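Methylglyoxal reductase (NADPH-dependent) (Candida albicans SC5314, PDB 6KWS) probably reduces methylglyoxal, and perhaps related carbonyl compounds, at the expense of NADPH, as a member of the dihydroflavonol-4-reductase subfamily of NAD(P)-dependent epimerases/dehydratases. Local coordinates at residues 42-47 with 201-206; 267-272 with 298-303. The protein carries 1 engineered substitution. One frame throughout, in Å; residues are numbered along the deposited sequence.

Contact 1: residues 42-47 with 201-206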
# COMPACT_ATOMS: atom_id res chain seq x y z
N LEU A 42 13.14 -11.72 11.15
CA LEU A 42 13.49 -13.13 11.02
C LEU A 42 12.88 -13.96 12.15
O LEU A 42 12.56 -15.14 11.94
CB LEU A 42 15.00 -13.33 10.94
CG LEU A 42 15.83 -12.55 9.91
CD1 LEU A 42 17.14 -13.27 9.68
CD2 LEU A 42 15.13 -12.30 8.58
N LYS A 43 12.66 -13.37 13.32
CA LYS A 43 12.09 -14.14 14.42
C LYS A 43 10.59 -14.39 14.23
O LYS A 43 10.09 -15.49 14.53
CB LYS A 43 12.34 -13.43 15.75
CG LYS A 43 13.77 -13.46 16.21
CD LYS A 43 13.81 -13.20 17.69
CE LYS A 43 14.72 -12.04 18.02
NZ LYS A 43 15.25 -12.21 19.40
N LEU A 44 9.84 -13.38 13.78
CA LEU A 44 8.43 -13.60 13.46
C LEU A 44 8.24 -14.82 12.58
O LEU A 44 7.32 -15.62 12.81
CB LEU A 44 7.85 -12.36 12.77
CG LEU A 44 7.64 -11.17 13.71
CD1 LEU A 44 7.23 -9.90 12.95
CD2 LEU A 44 6.64 -11.51 14.80
N PHE A 45 9.10 -15.00 11.58
CA PHE A 45 8.99 -16.14 10.68
C PHE A 45 9.80 -17.34 11.15
O PHE A 45 9.87 -18.34 10.43
CB PHE A 45 9.41 -15.73 9.26
CG PHE A 45 8.42 -14.84 8.56
CD1 PHE A 45 7.31 -15.38 7.93
CD2 PHE A 45 8.58 -13.46 8.55
CE1 PHE A 45 6.39 -14.56 7.30
CE2 PHE A 45 7.66 -12.64 7.93
CZ PHE A 45 6.56 -13.19 7.30
N ASN A 46 10.41 -17.26 12.33
CA ASN A 46 11.17 -18.36 12.91
C ASN A 46 12.37 -18.73 12.06
O ASN A 46 12.67 -19.90 11.87
CB ASN A 46 10.28 -19.58 13.16
CG ASN A 46 9.31 -19.35 14.30
OD1 ASN A 46 9.71 -18.96 15.40
ND2 ASN A 46 8.02 -19.59 14.04
N ASN A 47 13.07 -17.71 11.55
CA ASN A 47 14.35 -17.83 10.87
C ASN A 47 14.36 -18.96 9.82
O ASN A 47 15.18 -19.90 9.94
CB ASN A 47 15.49 -18.01 11.87
CG ASN A 47 15.41 -17.04 13.02
OD1 ASN A 47 14.69 -17.28 14.00
ND2 ASN A 47 16.15 -15.95 12.93
N GLN A 201 -2.82 -7.13 10.40
CA GLN A 201 -1.38 -7.30 10.27
C GLN A 201 -0.98 -8.77 10.18
O GLN A 201 -1.68 -9.67 10.64
CB GLN A 201 -0.66 -6.65 11.44
CG GLN A 201 -1.18 -5.29 11.75
CD GLN A 201 -0.08 -4.36 12.16
OE1 GLN A 201 0.30 -4.31 13.33
NE2 GLN A 201 0.45 -3.62 11.19
N SER A 202 0.19 -9.02 9.58
CA SER A 202 0.62 -10.41 9.42
C SER A 202 0.74 -11.12 10.76
O SER A 202 0.63 -12.35 10.84
CB SER A 202 1.95 -10.48 8.68
OG SER A 202 1.96 -9.64 7.54
N PHE A 203 0.96 -10.36 11.83
CA PHE A 203 1.24 -10.90 13.14
C PHE A 203 0.50 -10.06 14.17
O PHE A 203 0.56 -8.83 14.14
CB PHE A 203 2.75 -10.91 13.39
CG PHE A 203 3.50 -11.82 12.43
CD1 PHE A 203 3.55 -13.19 12.66
CD2 PHE A 203 4.09 -11.32 11.28
CE1 PHE A 203 4.22 -14.04 11.78
CE2 PHE A 203 4.75 -12.15 10.39
CZ PHE A 203 4.82 -13.52 10.64
N GLY A 204 -0.22 -10.74 15.07
CA GLY A 204 -0.90 -10.06 16.15
C GLY A 204 0.04 -9.37 17.10
O GLY A 204 -0.36 -8.42 17.78
N SER A 205 1.30 -9.82 17.17
CA SER A 205 2.30 -9.16 18.00
C SER A 205 2.37 -7.67 17.72
O SER A 205 2.50 -6.86 18.65
CB SER A 205 3.67 -9.80 17.74
OG SER A 205 3.55 -11.20 17.53
N GLU A 206 2.24 -7.28 16.45
CA GLU A 206 2.56 -5.94 15.98
C GLU A 206 1.57 -4.87 16.44
O GLU A 206 1.88 -3.67 16.29
CB GLU A 206 2.65 -5.96 14.45
CG GLU A 206 3.67 -6.95 13.85
CD GLU A 206 5.11 -6.70 14.33
OE1 GLU A 206 5.44 -7.17 15.44
OE2 GLU A 206 5.89 -6.02 13.62

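Contact 2: residues 267-272 with 298-303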
# COMPACT_ATOMS: atom_id res chain seq x y z
N ARG A 267 -16.28 0.28 -2.13
CA ARG A 267 -16.44 1.60 -1.55
C ARG A 267 -16.90 1.47 -0.11
O ARG A 267 -17.53 0.48 0.27
CB ARG A 267 -17.44 2.42 -2.38
CG ARG A 267 -16.98 2.72 -3.78
CD ARG A 267 -15.69 3.53 -3.76
NE ARG A 267 -15.60 4.43 -4.91
CZ ARG A 267 -14.78 5.49 -4.98
NH1 ARG A 267 -13.98 5.78 -3.95
NH2 ARG A 267 -14.77 6.26 -6.06
N PHE A 268 -16.56 2.46 0.70
CA PHE A 268 -17.04 2.48 2.09
C PHE A 268 -17.27 3.91 2.53
O PHE A 268 -16.66 4.85 2.00
CB PHE A 268 -16.04 1.83 3.05
CG PHE A 268 -14.88 2.72 3.38
CD1 PHE A 268 -13.82 2.85 2.49
CD2 PHE A 268 -14.88 3.48 4.54
CE1 PHE A 268 -12.75 3.71 2.77
CE2 PHE A 268 -13.83 4.33 4.82
CZ PHE A 268 -12.76 4.45 3.94
N THR A 269 -18.15 4.06 3.52
CA THR A 269 -18.13 5.21 4.41
C THR A 269 -17.95 4.71 5.84
O THR A 269 -18.01 3.51 6.11
CB THR A 269 -19.40 6.06 4.31
OG1 THR A 269 -20.41 5.49 5.16
CG2 THR A 269 -19.89 6.13 2.88
N SER A 270 -17.73 5.64 6.77
CA SER A 270 -17.56 5.22 8.16
C SER A 270 -18.79 4.49 8.65
O SER A 270 -18.67 3.56 9.46
CB SER A 270 -17.28 6.42 9.05
OG SER A 270 -15.95 6.85 8.84
N GLN A 271 -19.97 4.87 8.17
CA GLN A 271 -21.17 4.16 8.57
C GLN A 271 -21.13 2.70 8.11
O GLN A 271 -21.64 1.81 8.80
CB GLN A 271 -22.41 4.87 8.02
CG GLN A 271 -23.71 4.23 8.43
CD GLN A 271 -24.05 4.45 9.89
OE1 GLN A 271 -24.17 5.59 10.36
NE2 GLN A 271 -24.21 3.35 10.63
N SER A 272 -20.49 2.43 6.97
CA SER A 272 -20.32 1.05 6.53
C SER A 272 -19.60 0.25 7.59
O SER A 272 -19.98 -0.88 7.91
CB SER A 272 -19.55 1.00 5.22
OG SER A 272 -20.16 1.83 4.26
N SER A 298 -26.63 5.21 0.01
CA SER A 298 -27.02 6.41 -0.73
C SER A 298 -25.85 7.38 -0.86
O SER A 298 -25.72 8.03 -1.90
CB SER A 298 -28.21 7.10 -0.08
OG SER A 298 -29.31 6.21 0.01
N VAL A 299 -24.99 7.47 0.16
CA VAL A 299 -23.87 8.40 0.08
C VAL A 299 -22.86 7.95 -0.98
O VAL A 299 -22.35 8.77 -1.76
CB VAL A 299 -23.20 8.56 1.46
CG1 VAL A 299 -21.92 9.38 1.36
CG2 VAL A 299 -24.17 9.24 2.42
N ILE A 300 -22.55 6.65 -1.03
CA ILE A 300 -21.64 6.14 -2.05
C ILE A 300 -22.25 6.29 -3.43
O ILE A 300 -21.57 6.67 -4.40
CB ILE A 300 -21.29 4.67 -1.75
CG1 ILE A 300 -20.44 4.56 -0.49
CG2 ILE A 300 -20.60 4.01 -2.92
CD1 ILE A 300 -20.57 3.19 0.17
N ALA A 301 -23.54 5.97 -3.56
CA ALA A 301 -24.21 6.12 -4.84
C ALA A 301 -24.22 7.57 -5.29
O ALA A 301 -24.08 7.85 -6.48
CB ALA A 301 -25.63 5.57 -4.74
N GLU A 302 -24.36 8.50 -4.35
CA GLU A 302 -24.62 9.89 -4.69
C GLU A 302 -23.37 10.73 -4.89
O GLU A 302 -23.46 11.78 -5.54
CB GLU A 302 -25.48 10.56 -3.61
CG GLU A 302 -26.97 10.50 -3.89
CD GLU A 302 -27.83 10.59 -2.63
OE1 GLU A 302 -27.30 10.97 -1.55
OE2 GLU A 302 -29.03 10.28 -2.73
N SER A 303 -22.21 10.33 -4.36
CA SER A 303 -21.11 11.29 -4.28
C SER A 303 -19.73 10.72 -4.59
O SER A 303 -18.72 11.36 -4.26
CB SER A 303 -21.05 11.94 -2.89
OG SER A 303 -20.67 11.01 -1.90

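Contact 1: residues 42-47 with 201-206
Leu44, the last residue of helix 35-44, and Phe45 just after it meet the ring of Phe203 from the loop 201-206 at two places, Leu44 over a face and Phe45 at the edge. Leu44 shows this best when followed outward. Its CB stands over the middle of the Phe203 ring, 3.9 Å from the ring centroid and 13° off the normal, a CH-pi contact. CG is anti to the carbonyl carbon, beside the backbone N (chi1 -72°). Of the two methyls, CD1 lies 3.8 Å from Phe203 CD2 and also meets the carboxylate end of Glu206 tip to tip. CD2 sits 3.9 Å from Phe203 CG and reaches the Ser205 hydroxyl, with OG 4.1 Å away. Even the backbone takes part, since Leu44 O approaches Phe203 CE1.

Phe45 adds an edge-to-face pair. The CE2 and CZ edge of Phe203 is directed at the face of the Phe45 ring, toward its rim, with the planes at 90° and the centroids 5.1 Å apart; the nearest carbons are Phe45 CZ and Phe203 CE2, at 3.7 Å. Just beyond, Asn46 turns the chain out of the helix in a Schellman motif.

Helix 35-44 joins parallel strands 27-32 and 51-55, a beta-alpha-beta unit of the Rossmann-type fold; the loop follows strand 196-198. Around this apolar cluster at the surface, Phe45 also rests on Leu22 of helix 12-23 and Leu51 of strand 51-55. No hydrogen bond or salt bridge joins the two segments, which implies that dispersion and ring electrostatics hold the loop against the helix end here; a polar tie to the same helix runs from Glu206 OE1 to His40 NE2, just outside segment 42-47.

Contact 2: residues 267-272 with 298-303
Ile300 of helix 295-303 lays its branched side chain against Arg267 and Thr269, two residues whose side chains leave the same side of strand 260-269; these three account for most of the surface buried between the segments. The gamma methyl of Ile300 works toward Arg267: CG2 lies 3.6 Å from Arg267 CB and 3.9 Å from Arg267 CG, touching only the aliphatic root of the arginine. The other branch serves the neighbouring strand positions. Ile300 CG1 comes 3.8 Å from Thr269 CG2, and CD1 goes on to the backbone of the strand, 4.1 Å from Phe268 CA. Both pairs of side chains cross obliquely, and Val299 CG1 adds a looser contact to the same threonine methyl.

Thr269 splits its two branches between tasks. Its methyl faces the helix, while OG1, between the backbone N and the carbonyl carbon (chi1 84°), accepts a weak capping bond from Gln271 N. Thr269 N in turn donates to Ser272 OG, a bond 3.1 Å long and nearly straight at 170°. Thr269 and Ser272 form a capping box at the start of helix 270-280, so the residue that offers a methyl to one helix starts another.

Arg267 bends away beyond its CG, and its guanidinium forms a salt bridge from NH1 to Glu136 and a hydrogen bond from NH2 to Ala305 O. Phe268 points from the strand away from the helix, its ring edge-to-face with Phe198. The axes of the short segments 267-269 and 298-303 approach to 8.6 Å, with 119° between their N-to-C directions; helix 295-303 thus packs across the end of strand 260-269, whose neighbour 234-239 pairs with it through Phe268 and Gly235, just where helix 270-280 begins.

Overall arrangement
Contacts 1 and 2 follow one another along the chain, contact 1 closing before contact 2 opens, and their centres are 35 Å apart, their nearest atoms about 17 Å. Both involve elements of the same Rossmann-type sheet. Contact 1 ties helix 35-44, which leads into edge strand 51-55, to the loop after strand 196-198, the opposite edge strand. Contact 2 packs helix 295-303 on the end of inner strand 260-269, parallel to 188-194 on one side and antiparallel to 234-239 on the other. Side chain to side chain, Glu206 of contact 1 comes within about 6 Å of NADPH-binding Thr10, and Phe268 of contact 2 within about 10 Å of Val197, another NADPH-binding residue.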